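Local coordinates for VIN1 (Oscarella pearsei, PDB 6BFI), which binds actin filaments and may play a role in cell-cell adhesion, as a sponge member of the vinculin family, at residues 222-227 with 457-462; 383-387 with 476-480. All coordinates share one frame; numbering follows the deposited sequence.

Interaction 1. Residues 222-227 with 457-462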
# COMPACT_ATOMS: atom_id res chain seq x y z
N SER A 222 22.23 39.45 -0.68
CA SER A 222 23.14 38.35 -0.97
C SER A 222 22.54 37.01 -0.57
O SER A 222 22.61 36.61 0.59
CB SER A 222 24.48 38.56 -0.26
OG SER A 222 25.37 37.50 -0.53
N GLY A 223 21.94 36.31 -1.53
CA GLY A 223 21.32 35.04 -1.25
C GLY A 223 20.03 35.12 -0.45
O GLY A 223 19.66 34.16 0.21
N MET A 224 19.35 36.27 -0.50
CA MET A 224 18.10 36.41 0.24
C MET A 224 16.97 35.65 -0.44
O MET A 224 16.10 35.09 0.24
CB MET A 224 17.74 37.89 0.37
CG MET A 224 18.81 38.73 1.06
SD MET A 224 18.79 40.45 0.52
CE MET A 224 17.09 40.90 0.85
N LYS A 225 16.96 35.62 -1.77
CA LYS A 225 15.89 34.95 -2.50
C LYS A 225 15.86 33.45 -2.19
O LYS A 225 14.78 32.87 -2.03
CB LYS A 225 16.05 35.18 -4.00
CG LYS A 225 15.21 36.32 -4.55
CD LYS A 225 15.68 36.73 -5.93
CE LYS A 225 15.86 35.53 -6.85
NZ LYS A 225 16.51 35.91 -8.14
N ASP A 226 17.03 32.82 -2.10
CA ASP A 226 17.07 31.37 -1.89
C ASP A 226 16.78 31.01 -0.44
O ASP A 226 16.16 29.97 -0.17
CB ASP A 226 18.42 30.81 -2.33
CG ASP A 226 18.65 30.97 -3.82
OD1 ASP A 226 17.72 30.67 -4.60
OD2 ASP A 226 19.76 31.40 -4.21
N ALA A 227 17.23 31.83 0.51
CA ALA A 227 16.88 31.60 1.91
C ALA A 227 15.38 31.76 2.12
O ALA A 227 14.74 30.93 2.78
CB ALA A 227 17.66 32.56 2.81
N ARG A 457 23.10 27.18 -2.23
CA ARG A 457 23.41 28.47 -2.84
C ARG A 457 23.43 29.60 -1.82
O ARG A 457 24.18 30.57 -1.99
CB ARG A 457 22.39 28.78 -3.95
CG ARG A 457 22.90 29.77 -4.98
CD ARG A 457 21.87 30.04 -6.07
NE ARG A 457 21.56 28.84 -6.85
CZ ARG A 457 22.21 28.49 -7.96
NH1 ARG A 457 23.20 29.24 -8.42
NH2 ARG A 457 21.86 27.39 -8.61
N VAL A 458 22.64 29.49 -0.75
CA VAL A 458 22.76 30.45 0.35
C VAL A 458 24.11 30.31 1.03
O VAL A 458 24.75 31.31 1.37
CB VAL A 458 21.60 30.28 1.35
CG1 VAL A 458 21.80 31.22 2.55
CG2 VAL A 458 20.27 30.55 0.69
N VAL A 459 24.56 29.07 1.25
CA VAL A 459 25.88 28.89 1.84
C VAL A 459 26.97 29.41 0.90
O VAL A 459 27.92 30.07 1.34
CB VAL A 459 26.11 27.41 2.20
CG1 VAL A 459 27.57 27.18 2.56
CG2 VAL A 459 25.22 27.02 3.36
N LEU A 460 26.83 29.15 -0.40
CA LEU A 460 27.85 29.55 -1.36
C LEU A 460 28.09 31.05 -1.32
O LEU A 460 29.23 31.51 -1.46
CB LEU A 460 27.43 29.12 -2.77
CG LEU A 460 28.35 29.57 -3.91
CD1 LEU A 460 29.67 28.81 -3.88
CD2 LEU A 460 27.66 29.43 -5.25
N GLU A 461 27.03 31.84 -1.14
CA GLU A 461 27.13 33.30 -1.17
C GLU A 461 27.13 33.91 0.23
O GLU A 461 26.89 35.12 0.37
CB GLU A 461 26.00 33.88 -2.02
CG GLU A 461 26.19 33.64 -3.51
CD GLU A 461 24.94 33.12 -4.20
OE1 GLU A 461 23.83 33.44 -3.73
OE2 GLU A 461 25.07 32.38 -5.20
N ASN A 462 27.40 33.11 1.26
CA ASN A 462 27.47 33.60 2.64
C ASN A 462 28.44 32.73 3.43
O ASN A 462 28.05 32.01 4.35
CB ASN A 462 26.08 33.59 3.29
CG ASN A 462 25.21 34.74 2.82
OD1 ASN A 462 25.64 35.89 2.81
ND2 ASN A 462 23.98 34.42 2.42
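Val-458 pushes its CG2 methyl into the first turn of helix 224-249, where it lies 3.3 Å from the backbone N of Ala-227 and 3.6 Å from CB of Asp-226. At chi1 175° CG2 stands beside the valine's own backbone N, anti to the carbonyl carbon, which places it against this turn and also against the methyl of Ala-227. Beside it the side chains of Asp-226 and Arg-457 run across one another, their flat ends turned 46° apart. OD2 of Asp-226 rests against the aliphatic part of the arginine, 3.1 Å from CD of Arg-457, while NE of Arg-457 stays 4.1 Å from OD2, too far for a salt bridge.

The end of one helix here meets the start of another in an all-helical vinculin-family protein: Gly-223 is the N-cap residue of helix 224-249, and Glu-461 is where helix 452-460 unwinds. Just past that end, Asn-462 directs ND2 at the carbonyl O of Ser-222 (3.2 Å) along a fairly straight N-H, tilted 35° from the carbonyl plane. The same ND2 also makes a weak bond back to O of Val-458. Ser-222 returns a weak OG bond of 3.0 Å to O of Glu-461.

Interaction 2. Residues 383-387 with 476-480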
# COMPACT_ATOMS: atom_id res chain seq x y z
N ILE A 383 25.32 14.79 -3.73
CA ILE A 383 24.89 15.87 -2.84
C ILE A 383 26.03 16.27 -1.91
O ILE A 383 26.12 17.44 -1.51
CB ILE A 383 23.63 15.46 -2.05
CG1 ILE A 383 23.02 16.69 -1.36
CG2 ILE A 383 23.95 14.40 -1.01
CD1 ILE A 383 21.78 16.39 -0.55
N LYS A 384 26.92 15.33 -1.57
CA LYS A 384 28.11 15.69 -0.81
C LYS A 384 29.04 16.57 -1.63
O LYS A 384 29.61 17.54 -1.12
CB LYS A 384 28.83 14.43 -0.34
CG LYS A 384 30.06 14.70 0.50
CD LYS A 384 29.71 15.50 1.75
CE LYS A 384 30.93 15.76 2.60
NZ LYS A 384 30.59 16.56 3.81
N ALA A 385 29.20 16.25 -2.92
CA ALA A 385 29.99 17.09 -3.81
C ALA A 385 29.38 18.48 -3.94
O ALA A 385 30.11 19.47 -4.05
CB ALA A 385 30.13 16.43 -5.18
N LEU A 386 28.04 18.57 -3.92
CA LEU A 386 27.40 19.88 -3.97
C LEU A 386 27.64 20.67 -2.69
O LEU A 386 27.94 21.87 -2.74
CB LEU A 386 25.90 19.72 -4.23
CG LEU A 386 25.08 21.02 -4.18
CD1 LEU A 386 25.48 21.96 -5.30
CD2 LEU A 386 23.60 20.72 -4.23
N GLU A 387 27.51 20.01 -1.53
CA GLU A 387 27.76 20.70 -0.27
C GLU A 387 29.21 21.18 -0.18
O GLU A 387 29.47 22.29 0.29
CB GLU A 387 27.43 19.79 0.91
CG GLU A 387 27.48 20.49 2.26
CD GLU A 387 27.51 19.53 3.44
OE1 GLU A 387 28.25 18.53 3.37
OE2 GLU A 387 26.79 19.78 4.43
N LYS A 476 20.48 18.45 3.82
CA LYS A 476 21.22 17.32 3.28
C LYS A 476 20.82 16.02 3.96
O LYS A 476 20.64 14.99 3.29
CB LYS A 476 22.73 17.55 3.43
CG LYS A 476 23.59 16.48 2.77
CD LYS A 476 25.07 16.69 3.03
CE LYS A 476 25.44 16.38 4.47
NZ LYS A 476 26.91 16.32 4.68
N GLU A 477 20.66 16.04 5.28
CA GLU A 477 20.28 14.83 5.99
C GLU A 477 18.83 14.44 5.72
O GLU A 477 18.49 13.25 5.75
CB GLU A 477 20.53 14.99 7.49
CG GLU A 477 21.99 15.19 7.84
CD GLU A 477 22.21 15.52 9.30
OE1 GLU A 477 22.84 14.71 10.01
OE2 GLU A 477 21.74 16.59 9.74
N LYS A 478 17.96 15.42 5.46
CA LYS A 478 16.60 15.07 5.05
C LYS A 478 16.60 14.39 3.69
O LYS A 478 15.91 13.37 3.49
CB LYS A 478 15.72 16.32 5.02
CG LYS A 478 15.42 16.89 6.39
CD LYS A 478 14.74 15.85 7.26
CE LYS A 478 14.81 16.23 8.73
NZ LYS A 478 14.17 15.20 9.59
N TRP A 479 17.37 14.92 2.74
CA TRP A 479 17.47 14.29 1.43
C TRP A 479 18.06 12.88 1.54
O TRP A 479 17.57 11.95 0.89
CB TRP A 479 18.30 15.14 0.48
CG TRP A 479 18.30 14.62 -0.94
CD1 TRP A 479 17.52 15.05 -1.97
CD2 TRP A 479 19.12 13.57 -1.47
NE1 TRP A 479 17.80 14.33 -3.11
CE2 TRP A 479 18.78 13.42 -2.83
CE3 TRP A 479 20.11 12.74 -0.93
CZ2 TRP A 479 19.39 12.47 -3.65
CZ3 TRP A 479 20.72 11.81 -1.74
CH2 TRP A 479 20.35 11.68 -3.09
N LEU A 480 19.10 12.72 2.35
CA LEU A 480 19.71 11.40 2.52
C LEU A 480 18.74 10.43 3.17
O LEU A 480 18.72 9.24 2.83
CB LEU A 480 21.00 11.51 3.33
CG LEU A 480 22.21 12.12 2.62
CD1 LEU A 480 23.41 12.19 3.56
CD2 LEU A 480 22.54 11.32 1.37
O HOH W 1 27.75 18.50 6.65
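Two antiparallel helices of a vinculin-family helical bundle meet here, the short helix 381-390 and the long helix 466-493; their local axes lie 11.5 Å apart at 172°. Ile-383 supplies the apolar half of the contact. Its CG1 is anti to the backbone N (chi1 -167°) and the chain continues fully extended, which carries CD1 across to Lys-476 and Trp-479. CD1 of Ile-383 sits 3.8 Å from CG of Lys-476 and equally far from CB of Trp-479, and approaches the indole obliquely. CG2 of Ile-383 meets CD2 of Leu-480 at 4.1 Å. Phe-410 of helix 399-427 meets both Ile-383 and the indole, tying this pair of helices to a third.

One turn along from Ile-383 the contact becomes charged. Glu-387 and Lys-476 cross at about a right angle, the lysine bending at chi3 to bring its ammonium to the carboxylate. OE1 of Glu-387 takes two salt bridges: NZ of Lys-476 comes on the syn side at 2.9 Å, 34° out of the carboxylate plane, while NZ of Lys-384 arrives nearly head-on at 3.1 Å. Sharing this anion probably offsets the closeness of the two ammonium groups. A water donates to OE2 of Glu-387 at 2.7 Å and accepts from NZ of Lys-476.

In the fold
Interactions 1 and 2 lie on the same side of the molecule, their centres about 17 Å apart and their nearest atoms about 6 Å apart without touching. Along the chain their segments alternate: 222-227, 383-387, 457-462, then 476-480. Helices 452-460 and 466-493 are consecutive, so each contact takes one member of this pair to an earlier part of the chain. Helix 452-460 also joins the two sites directly, since Val-458 packs on Ala-468 of helix 466-493 while Val-452 touches Ile-383 and Trp-479. Interaction 2 thus lies within a cluster of neighbouring helices, whereas interaction 1 connects that cluster to helix 224-249, bringing distant parts of this helical protein together.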